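Local coordinates for protein acetate kinase (Entamoeba histolytica, PDB 4H0O) that is a pyrophosphate-dependent acetate kinase that probably interconverts acetate and acetyl phosphate by phosphoryl transfer, at residues I91-G102 and L144-T155; S14-G22 and K29-V37. All coordinates share one frame; numbering follows the deposited sequence.

Contact 1: residues I91-G102 and L144-T155; sequences IAFVGHRFVHGG and LPTTRQYVAIDT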
loop_
_atom_site.group_PDB
_atom_site.type_symbol
_atom_site.label_atom_id
_atom_site.label_comp_id
_atom_site.label_asym_id
_atom_site.label_seq_id
_atom_site.Cartn_x
_atom_site.Cartn_y
_atom_site.Cartn_z
ATOM N N ILE B 91 -9.417 1.943 -45.975
ATOM C CA ILE B 91 -9.068 1.489 -44.632
ATOM C C ILE B 91 -9.110 -0.033 -44.513
ATOM O O ILE B 91 -10.142 -0.658 -44.769
ATOM C CB ILE B 91 -10.003 2.135 -43.593
ATOM C CG1 ILE B 91 -9.826 3.656 -43.611
ATOM C CG2 ILE B 91 -9.743 1.577 -42.200
ATOM C CD1 ILE B 91 -10.953 4.409 -42.966
ATOM N N ALA B 92 -7.984 -0.620 -44.113
ATOM C CA ALA B 92 -7.862 -2.072 -44.003
ATOM C C ALA B 92 -8.102 -2.571 -42.581
ATOM O O ALA B 92 -8.501 -3.721 -42.378
ATOM C CB ALA B 92 -6.495 -2.525 -44.494
ATOM N N PHE B 93 -7.839 -1.712 -41.598
ATOM C CA PHE B 93 -7.991 -2.087 -40.193
ATOM C C PHE B 93 -8.470 -0.923 -39.318
ATOM O O PHE B 93 -8.112 0.234 -39.553
ATOM C CB PHE B 93 -6.670 -2.636 -39.643
ATOM C CG PHE B 93 -6.178 -3.873 -40.348
ATOM C CD1 PHE B 93 -6.694 -5.120 -40.030
ATOM C CD2 PHE B 93 -5.193 -3.789 -41.321
ATOM C CE1 PHE B 93 -6.241 -6.262 -40.672
ATOM C CE2 PHE B 93 -4.734 -4.928 -41.967
ATOM C CZ PHE B 93 -5.258 -6.164 -41.642
ATOM N N VAL B 94 -9.282 -1.237 -38.311
ATOM C CA VAL B 94 -9.707 -0.237 -37.335
ATOM C C VAL B 94 -9.308 -0.687 -35.933
ATOM O O VAL B 94 -9.631 -1.803 -35.514
ATOM C CB VAL B 94 -11.229 0.021 -37.385
ATOM C CG1 VAL B 94 -11.592 1.234 -36.544
ATOM C CG2 VAL B 94 -11.685 0.239 -38.812
ATOM N N GLY B 95 -8.594 0.176 -35.215
ATOM C CA GLY B 95 -8.197 -0.123 -33.851
ATOM C C GLY B 95 -9.035 0.648 -32.850
ATOM O O GLY B 95 -9.341 1.823 -33.063
ATOM N N HIS B 96 -9.410 -0.016 -31.761
ATOM C CA HIS B 96 -10.203 0.614 -30.713
ATOM C C HIS B 96 -9.567 0.382 -29.347
ATOM O O HIS B 96 -8.780 -0.548 -29.170
ATOM C CB HIS B 96 -11.625 0.056 -30.710
ATOM C CG HIS B 96 -12.357 0.252 -31.995
ATOM N ND1 HIS B 96 -13.135 1.359 -32.252
ATOM C CD2 HIS B 96 -12.452 -0.534 -33.100
ATOM C CE1 HIS B 96 -13.668 1.257 -33.455
ATOM N NE2 HIS B 96 -13.268 0.116 -33.989
ATOM N N ARG B 97 -9.922 1.217 -28.378
ATOM C CA ARG B 97 -9.357 1.106 -27.041
ATOM C C ARG B 97 -10.457 0.935 -25.995
ATOM O O ARG B 97 -11.355 1.772 -25.889
ATOM C CB ARG B 97 -8.516 2.345 -26.731
ATOM C CG ARG B 97 -7.846 2.338 -25.371
ATOM C CD ARG B 97 -6.906 3.526 -25.224
ATOM N NE ARG B 97 -6.126 3.454 -23.992
ATOM C CZ ARG B 97 -6.466 4.049 -22.854
ATOM N NH1 ARG B 97 -7.578 4.769 -22.787
ATOM N NH2 ARG B 97 -5.694 3.926 -21.782
ATOM N N PHE B 98 -10.380 -0.151 -25.230
ATOM C CA PHE B 98 -11.367 -0.448 -24.193
ATOM C C PHE B 98 -10.657 -0.483 -22.842
ATOM O O PHE B 98 -9.705 -1.247 -22.652
ATOM C CB PHE B 98 -12.012 -1.802 -24.476
ATOM C CG PHE B 98 -13.424 -1.934 -23.984
ATOM C CD1 PHE B 98 -14.470 -1.312 -24.651
ATOM C CD2 PHE B 98 -13.711 -2.722 -22.878
ATOM C CE1 PHE B 98 -15.777 -1.452 -24.208
ATOM C CE2 PHE B 98 -15.010 -2.869 -22.429
ATOM C CZ PHE B 98 -16.045 -2.231 -23.094
ATOM N N VAL B 99 -11.121 0.343 -21.909
ATOM C CA VAL B 99 -10.444 0.516 -20.626
ATOM C C VAL B 99 -10.463 -0.736 -19.745
ATOM O O VAL B 99 -9.419 -1.185 -19.274
ATOM C CB VAL B 99 -11.029 1.708 -19.837
ATOM C CG1 VAL B 99 -10.547 1.685 -18.402
ATOM C CG2 VAL B 99 -10.640 3.020 -20.492
ATOM N N HIS B 100 -11.647 -1.301 -19.532
ATOM C CA HIS B 100 -11.806 -2.377 -18.557
ATOM C C HIS B 100 -12.531 -3.584 -19.153
ATOM O O HIS B 100 -13.740 -3.530 -19.398
ATOM C CB HIS B 100 -12.567 -1.851 -17.336
ATOM C CG HIS B 100 -12.451 -2.707 -16.121
ATOM N ND1 HIS B 100 -12.004 -4.023 -16.161
ATOM C CD2 HIS B 100 -12.718 -2.457 -14.819
ATOM C CE1 HIS B 100 -12.006 -4.522 -14.950
ATOM N NE2 HIS B 100 -12.437 -3.594 -14.105
ATOM N N GLY B 101 -11.792 -4.672 -19.368
ATOM C CA GLY B 101 -12.341 -5.859 -20.002
ATOM C C GLY B 101 -12.817 -6.936 -19.040
ATOM O O GLY B 101 -13.307 -7.986 -19.468
ATOM N N GLY B 102 -12.672 -6.682 -17.743
ATOM C CA GLY B 102 -13.141 -7.610 -16.729
ATOM C C GLY B 102 -12.450 -8.962 -16.743
ATOM O O GLY B 102 -11.284 -9.075 -17.134
ATOM N N LEU B 144 -18.110 0.095 -41.656
ATOM C CA LEU B 144 -17.026 -0.639 -42.310
ATOM C C LEU B 144 -17.114 -2.141 -42.009
ATOM O O LEU B 144 -16.239 -2.697 -41.345
ATOM C CB LEU B 144 -15.662 -0.083 -41.883
ATOM C CG LEU B 144 -15.411 1.394 -42.197
ATOM C CD1 LEU B 144 -14.091 1.892 -41.613
ATOM C CD2 LEU B 144 -15.433 1.616 -43.695
ATOM N N PRO B 145 -18.172 -2.805 -42.508
ATOM C CA PRO B 145 -18.432 -4.199 -42.128
ATOM C C PRO B 145 -17.579 -5.220 -42.877
ATOM O O PRO B 145 -17.619 -6.403 -42.534
ATOM C CB PRO B 145 -19.912 -4.380 -42.475
ATOM C CG PRO B 145 -20.127 -3.459 -43.628
ATOM C CD PRO B 145 -19.197 -2.286 -43.434
ATOM N N THR B 146 -16.828 -4.772 -43.878
ATOM C CA THR B 146 -15.896 -5.648 -44.581
ATOM C C THR B 146 -14.457 -5.313 -44.191
ATOM O O THR B 146 -13.521 -5.552 -44.957
ATOM C CB THR B 146 -16.041 -5.533 -46.111
ATOM O OG1 THR B 146 -15.388 -4.343 -46.570
ATOM C CG2 THR B 146 -17.510 -5.498 -46.510
ATOM N N THR B 147 -14.293 -4.756 -42.994
ATOM C CA THR B 147 -12.982 -4.327 -42.520
ATOM C C THR B 147 -12.650 -4.955 -41.173
ATOM O O THR B 147 -13.427 -4.850 -40.222
ATOM C CB THR B 147 -12.916 -2.796 -42.401
ATOM O OG1 THR B 147 -13.170 -2.212 -43.684
ATOM C CG2 THR B 147 -11.548 -2.351 -41.914
ATOM N N ARG B 148 -11.497 -5.615 -41.103
ATOM C CA ARG B 148 -11.041 -6.239 -39.866
ATOM C C ARG B 148 -10.856 -5.175 -38.784
ATOM O O ARG B 148 -10.242 -4.131 -39.024
ATOM C CB ARG B 148 -9.725 -6.981 -40.104
ATOM C CG ARG B 148 -9.747 -7.918 -41.305
ATOM C CD ARG B 148 -10.635 -9.124 -41.054
ATOM N NE ARG B 148 -9.984 -10.113 -40.199
ATOM C CZ ARG B 148 -10.583 -10.750 -39.198
ATOM N NH1 ARG B 148 -11.855 -10.499 -38.914
ATOM N NH2 ARG B 148 -9.909 -11.636 -38.475
ATOM N N GLN B 149 -11.409 -5.429 -37.602
ATOM C CA GLN B 149 -11.297 -4.484 -36.496
ATOM C C GLN B 149 -10.880 -5.202 -35.217
ATOM O O GLN B 149 -11.194 -6.382 -35.026
ATOM C CB GLN B 149 -12.614 -3.718 -36.296
ATOM C CG GLN B 149 -13.137 -3.063 -37.575
ATOM C CD GLN B 149 -14.186 -1.997 -37.327
ATOM O OE1 GLN B 149 -14.202 -1.349 -36.277
ATOM N NE2 GLN B 149 -15.069 -1.802 -38.303
ATOM N N TYR B 150 -10.159 -4.489 -34.355
ATOM C CA TYR B 150 -9.658 -5.068 -33.113
ATOM C C TYR B 150 -9.841 -4.117 -31.941
ATOM O O TYR B 150 -9.852 -2.892 -32.108
ATOM C CB TYR B 150 -8.181 -5.451 -33.244
ATOM C CG TYR B 150 -7.226 -4.286 -33.425
ATOM C CD1 TYR B 150 -6.977 -3.758 -34.683
ATOM C CD2 TYR B 150 -6.552 -3.739 -32.341
ATOM C CE1 TYR B 150 -6.097 -2.708 -34.856
ATOM C CE2 TYR B 150 -5.672 -2.686 -32.505
ATOM C CZ TYR B 150 -5.449 -2.177 -33.763
ATOM O OH TYR B 150 -4.571 -1.133 -33.927
ATOM N N VAL B 151 -9.986 -4.690 -30.752
ATOM C CA VAL B 151 -10.099 -3.890 -29.544
ATOM C C VAL B 151 -8.905 -4.149 -28.624
ATOM O O VAL B 151 -8.641 -5.286 -28.227
ATOM C CB VAL B 151 -11.446 -4.139 -28.818
ATOM C CG1 VAL B 151 -11.674 -5.624 -28.579
ATOM C CG2 VAL B 151 -11.508 -3.363 -27.523
ATOM N N ALA B 152 -8.160 -3.091 -28.324
ATOM C CA ALA B 152 -7.034 -3.193 -27.404
ATOM C C ALA B 152 -7.541 -3.020 -25.973
ATOM O O ALA B 152 -8.050 -1.954 -25.623
ATOM C CB ALA B 152 -5.996 -2.146 -27.730
ATOM N N ILE B 153 -7.409 -4.061 -25.152
ATOM C CA ILE B 153 -7.941 -4.030 -23.788
ATOM C C ILE B 153 -6.875 -3.642 -22.754
ATOM O O ILE B 153 -5.839 -4.299 -22.637
ATOM C CB ILE B 153 -8.599 -5.375 -23.393
ATOM C CG1 ILE B 153 -9.959 -5.536 -24.077
ATOM C CG2 ILE B 153 -8.807 -5.448 -21.895
ATOM C CD1 ILE B 153 -9.889 -6.124 -25.457
ATOM N N ASP B 154 -7.148 -2.587 -21.990
ATOM C CA ASP B 154 -6.163 -2.013 -21.075
ATOM C C ASP B 154 -5.872 -2.896 -19.857
ATOM O O ASP B 154 -4.895 -2.667 -19.146
ATOM C CB ASP B 154 -6.623 -0.626 -20.616
ATOM C CG ASP B 154 -5.467 0.285 -20.248
ATOM O OD1 ASP B 154 -4.459 0.296 -20.987
ATOM O OD2 ASP B 154 -5.568 0.997 -19.223
ATOM N N THR B 155 -6.708 -3.906 -19.625
ATOM C CA THR B 155 -6.553 -4.777 -18.459
ATOM C C THR B 155 -5.931 -6.134 -18.790
ATOM O O THR B 155 -5.546 -6.878 -17.889
ATOM C CB THR B 155 -7.903 -5.020 -17.743
ATOM O OG1 THR B 155 -8.876 -5.477 -18.690
ATOM C CG2 THR B 155 -8.403 -3.745 -17.097
#
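His96 and Gln149 join their side chains beside the backbone ladder. His96 NE2 donates to Gln149 OE1 at 2.9 Å. The N-H points almost straight at the oxygen (161°), which lies in the imidazole plane. Ring and amide are nearly coplanar. The Gln149 chain runs alongside Val94, and its OE1 comes within 3.5 Å of Val94 CB. The amide also donates from NE2 to Ser140 O and, weakly, to Leu144 O. Partners at both of its ends should fix its rotation.

The side chains of Tyr150 and Ala152 lie on the other face of the sheet. The Tyr150 ring lies over Gly95 in a CH-pi contact, with Gly95 CA 3.6 Å from the ring centroid. Its chi1 of 66° sets CG between the backbone N and the carbonyl carbon, and this turns the ring toward strand 93-98. Gly95 has no side chain to block it. Tyr150 OH hydrogen-bonds to Ile394 O of helix 390-402.

The backbones pair in parallel register, Val94 with Gln149 through Phe98 with Ile153. The ladder ends with Asp154 N donating to Phe98 O at 3.0 Å. Past it, Gly101 N donates to Thr155 OG1 at 3.1 Å. Arg97 NH2 and Asp154 OD2 form a long salt bridge of 3.9 Å. The oxygen lies well out of the guanidinium plane, so only charge links them. Asp154 OD2 also takes a hydrogen bond from His184 N.

Helix 129-143 packs on Val94, His96 and Phe98, while helix 390-402 packs on Tyr150 and Ala152. This is a beta-alpha-beta crossover in the ribonuclease H-like fold of the ASKHA superfamily. Near the C-terminal ends of its strands lie Arg97, predicted to bind substrate, and Asp154, just past strand 148-153 and the predicted proton donor or acceptor of the active site.

Contact 2: residues S14-G22 and K29-V37; sequences SNVLIFNVG and KVFCSDNIV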
loop_
_atom_site.group_PDB
_atom_site.type_symbol
_atom_site.label_atom_id
_atom_site.label_comp_id
_atom_site.label_asym_id
_atom_site.label_seq_id
_atom_site.Cartn_x
_atom_site.Cartn_y
_atom_site.Cartn_z
ATOM N N SER B 14 -1.081 -0.517 -46.524
ATOM C CA SER B 14 -2.328 -0.698 -45.790
ATOM C C SER B 14 -2.523 0.404 -44.755
ATOM O O SER B 14 -1.613 0.717 -43.988
ATOM C CB SER B 14 -2.356 -2.069 -45.111
ATOM O OG SER B 14 -2.491 -3.109 -46.063
ATOM N N ASN B 15 -3.716 0.990 -44.739
ATOM C CA ASN B 15 -4.032 2.056 -43.801
ATOM C C ASN B 15 -4.750 1.506 -42.571
ATOM O O ASN B 15 -5.584 0.602 -42.680
ATOM C CB ASN B 15 -4.889 3.131 -44.474
ATOM C CG ASN B 15 -4.164 3.838 -45.604
ATOM O OD1 ASN B 15 -2.952 4.053 -45.546
ATOM N ND2 ASN B 15 -4.907 4.206 -46.640
ATOM N N VAL B 16 -4.419 2.049 -41.403
ATOM C CA VAL B 16 -5.076 1.649 -40.162
ATOM C C VAL B 16 -5.711 2.861 -39.496
ATOM O O VAL B 16 -5.036 3.860 -39.233
ATOM C CB VAL B 16 -4.094 0.981 -39.175
ATOM C CG1 VAL B 16 -4.824 0.535 -37.917
ATOM C CG2 VAL B 16 -3.412 -0.205 -39.827
ATOM N N LEU B 17 -7.013 2.773 -39.240
ATOM C CA LEU B 17 -7.739 3.841 -38.564
ATOM C C LEU B 17 -7.753 3.593 -37.055
ATOM O O LEU B 17 -8.241 2.559 -36.597
ATOM C CB LEU B 17 -9.171 3.918 -39.101
ATOM C CG LEU B 17 -10.137 4.894 -38.422
ATOM C CD1 LEU B 17 -9.631 6.319 -38.543
ATOM C CD2 LEU B 17 -11.536 4.773 -39.010
ATOM N N ILE B 18 -7.205 4.529 -36.282
ATOM C CA ILE B 18 -7.254 4.429 -34.822
ATOM C C ILE B 18 -8.190 5.483 -34.235
ATOM O O ILE B 18 -8.033 6.678 -34.492
ATOM C CB ILE B 18 -5.852 4.565 -34.173
ATOM C CG1 ILE B 18 -5.068 3.257 -34.296
ATOM C CG2 ILE B 18 -5.964 4.935 -32.700
ATOM C CD1 ILE B 18 -4.279 3.151 -35.558
ATOM N N PHE B 19 -9.168 5.037 -33.451
ATOM C CA PHE B 19 -10.068 5.960 -32.770
ATOM C C PHE B 19 -9.614 6.216 -31.337
ATOM O O PHE B 19 -9.351 5.279 -30.581
ATOM C CB PHE B 19 -11.499 5.421 -32.770
ATOM C CG PHE B 19 -12.236 5.646 -34.061
ATOM C CD1 PHE B 19 -12.481 6.934 -34.516
ATOM C CD2 PHE B 19 -12.703 4.574 -34.807
ATOM C CE1 PHE B 19 -13.165 7.147 -35.701
ATOM C CE2 PHE B 19 -13.392 4.780 -35.989
ATOM C CZ PHE B 19 -13.622 6.067 -36.437
ATOM N N ASN B 20 -9.521 7.490 -30.970
ATOM C CA ASN B 20 -9.198 7.869 -29.602
ATOM C C ASN B 20 -10.371 8.627 -28.982
ATOM O O ASN B 20 -10.573 9.812 -29.257
ATOM C CB ASN B 20 -7.930 8.724 -29.572
ATOM C CG ASN B 20 -7.363 8.886 -28.173
ATOM O OD1 ASN B 20 -7.994 8.507 -27.184
ATOM N ND2 ASN B 20 -6.168 9.461 -28.085
ATOM N N VAL B 21 -11.157 7.932 -28.161
ATOM C CA VAL B 21 -12.320 8.544 -27.522
ATOM C C VAL B 21 -11.881 9.506 -26.420
ATOM O O VAL B 21 -11.205 9.109 -25.468
ATOM C CB VAL B 21 -13.275 7.487 -26.929
ATOM C CG1 VAL B 21 -14.458 8.160 -26.266
ATOM C CG2 VAL B 21 -13.764 6.543 -28.012
ATOM N N GLY B 22 -12.260 10.773 -26.557
ATOM C CA GLY B 22 -11.947 11.773 -25.551
ATOM C C GLY B 22 -13.176 12.172 -24.756
ATOM O O GLY B 22 -14.243 11.572 -24.903
ATOM N N LYS B 29 -6.539 8.937 -35.959
ATOM C CA LYS B 29 -5.360 8.990 -36.807
ATOM C C LYS B 29 -5.394 7.822 -37.784
ATOM O O LYS B 29 -5.965 6.770 -37.485
ATOM C CB LYS B 29 -4.081 8.937 -35.967
ATOM C CG LYS B 29 -3.809 10.182 -35.136
ATOM C CD LYS B 29 -2.426 10.118 -34.495
ATOM C CE LYS B 29 -2.172 11.302 -33.572
ATOM N NZ LYS B 29 -2.118 12.595 -34.311
ATOM N N VAL B 30 -4.799 8.014 -38.958
ATOM C CA VAL B 30 -4.632 6.923 -39.910
ATOM C C VAL B 30 -3.143 6.692 -40.143
ATOM O O VAL B 30 -2.391 7.641 -40.384
ATOM C CB VAL B 30 -5.339 7.206 -41.253
ATOM C CG1 VAL B 30 -5.172 6.022 -42.199
ATOM C CG2 VAL B 30 -6.812 7.487 -41.027
ATOM N N PHE B 31 -2.718 5.435 -40.055
ATOM C CA PHE B 31 -1.309 5.105 -40.240
ATOM C C PHE B 31 -1.056 4.309 -41.516
ATOM O O PHE B 31 -1.828 3.414 -41.872
ATOM C CB PHE B 31 -0.771 4.320 -39.039
ATOM C CG PHE B 31 -0.715 5.115 -37.766
ATOM C CD1 PHE B 31 0.408 5.865 -37.447
ATOM C CD2 PHE B 31 -1.780 5.102 -36.880
ATOM C CE1 PHE B 31 0.461 6.592 -36.269
ATOM C CE2 PHE B 31 -1.733 5.826 -35.702
ATOM C CZ PHE B 31 -0.612 6.572 -35.396
ATOM N N CYS B 32 0.034 4.647 -42.200
ATOM C CA CYS B 32 0.543 3.839 -43.299
ATOM C C CYS B 32 2.049 3.691 -43.113
ATOM O O CYS B 32 2.794 4.664 -43.255
ATOM C CB CYS B 32 0.233 4.488 -44.648
ATOM S SG CYS B 32 0.560 3.419 -46.070
ATOM N N SER B 33 2.482 2.475 -42.785
ATOM C CA SER B 33 3.879 2.201 -42.433
ATOM C C SER B 33 4.403 3.134 -41.343
ATOM O O SER B 33 5.311 3.931 -41.584
ATOM C CB SER B 33 4.790 2.261 -43.665
ATOM O OG SER B 33 4.717 1.056 -44.406
ATOM N N ASP B 34 3.810 3.033 -40.155
ATOM C CA ASP B 34 4.243 3.792 -38.979
ATOM C C ASP B 34 4.202 5.318 -39.135
ATOM O O ASP B 34 4.768 6.038 -38.313
ATOM C CB ASP B 34 5.642 3.348 -38.529
ATOM C CG ASP B 34 5.696 1.881 -38.140
ATOM O OD1 ASP B 34 4.671 1.352 -37.664
ATOM O OD2 ASP B 34 6.767 1.260 -38.311
ATOM N N ASN B 35 3.532 5.808 -40.173
ATOM C CA ASN B 35 3.405 7.251 -40.370
ATOM C C ASN B 35 1.954 7.706 -40.526
ATOM O O ASN B 35 1.120 6.984 -41.075
ATOM C CB ASN B 35 4.234 7.710 -41.571
ATOM C CG ASN B 35 4.394 9.217 -41.626
ATOM O OD1 ASN B 35 3.462 9.938 -41.982
ATOM N ND2 ASN B 35 5.583 9.699 -41.282
ATOM N N ILE B 36 1.670 8.912 -40.042
ATOM C CA ILE B 36 0.328 9.485 -40.093
ATOM C C ILE B 36 0.048 10.114 -41.456
ATOM O O ILE B 36 0.820 10.945 -41.934
ATOM C CB ILE B 36 0.148 10.555 -38.998
ATOM C CG1 ILE B 36 0.476 9.966 -37.623
ATOM C CG2 ILE B 36 -1.263 11.114 -39.021
ATOM C CD1 ILE B 36 0.443 10.976 -36.493
ATOM N N VAL B 37 -1.060 9.712 -42.074
ATOM C CA VAL B 37 -1.453 10.241 -43.377
ATOM C C VAL B 37 -2.684 11.135 -43.254
ATOM O O VAL B 37 -2.907 12.021 -44.080
ATOM C CB VAL B 37 -1.719 9.110 -44.396
ATOM C CG1 VAL B 37 -0.465 8.287 -44.601
ATOM C CG2 VAL B 37 -2.852 8.216 -43.923
#
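Asn15 reaches from the start of segment 14-22 across to Val30 and Cys32. Its CB sits 3.7 Å from Val30 CG1. With chi1 at -64°, CG stands beside the backbone N, 4.2 Å from Val30 CG1, which lets OD1 reach the second segment. At the tip, OD1 meets Cys32 CB at 3.3 Å. The other branch, ND2, leaves the contact and donates to Ser90 O. The same residue's CA makes a CA-H...O contact with Phe31 O, which also accepts the hydrogen bond of Val16 N.

Two antiparallel hydrogen-bonded pairs follow, Val16 with Phe31 and Ile18 with Lys29. Leu17 and Val30 form the non-hydrogen-bonded pair between them. Ile18 N donates to Lys29 O at 2.8 Å with a straight N-H (179°). These strands make the first hairpin of the ribonuclease H-like fold. In the ASKHA superfamily the turn of this hairpin belongs to a phosphate-binding motif. Asn20, near that turn, is a predicted magnesium ligand, and its ND2 donates to Glu391 OE2.

On one face of the hairpin, Ile18 CD1 comes up to the edge of the Phe31 ring, 3.4 Å from Phe31 CD2. Both side chains also touch Leu395 of helix 390-402. On the other face, Leu17 CD1 packs on Val30 CG2 at 3.9 Å, and Leu17 also touches Leu84 of helix 73-86.

How the contacts relate
From the N terminus, strand 16-21 runs in and the chain turns back through strand 26-31. Contact 2 closes this short hairpin. Strands 36-44, 54-59 and 62-67 extend the sheet beyond it. Helix 73-86 then leads to strand 93-98, which lies along the other edge of strand 16-21. Contact 1 closes a longer, mostly helical loop when strand 148-153 arrives. The two loops follow in series and neither nest nor cross. They meet along strands 16-21 and 93-98, for instance at Leu17, whose N and O probably hydrogen-bond to Phe93 O and Gly95 N. Together they join four neighbouring strands of one sheet, and helix 390-402 packs against both contacts.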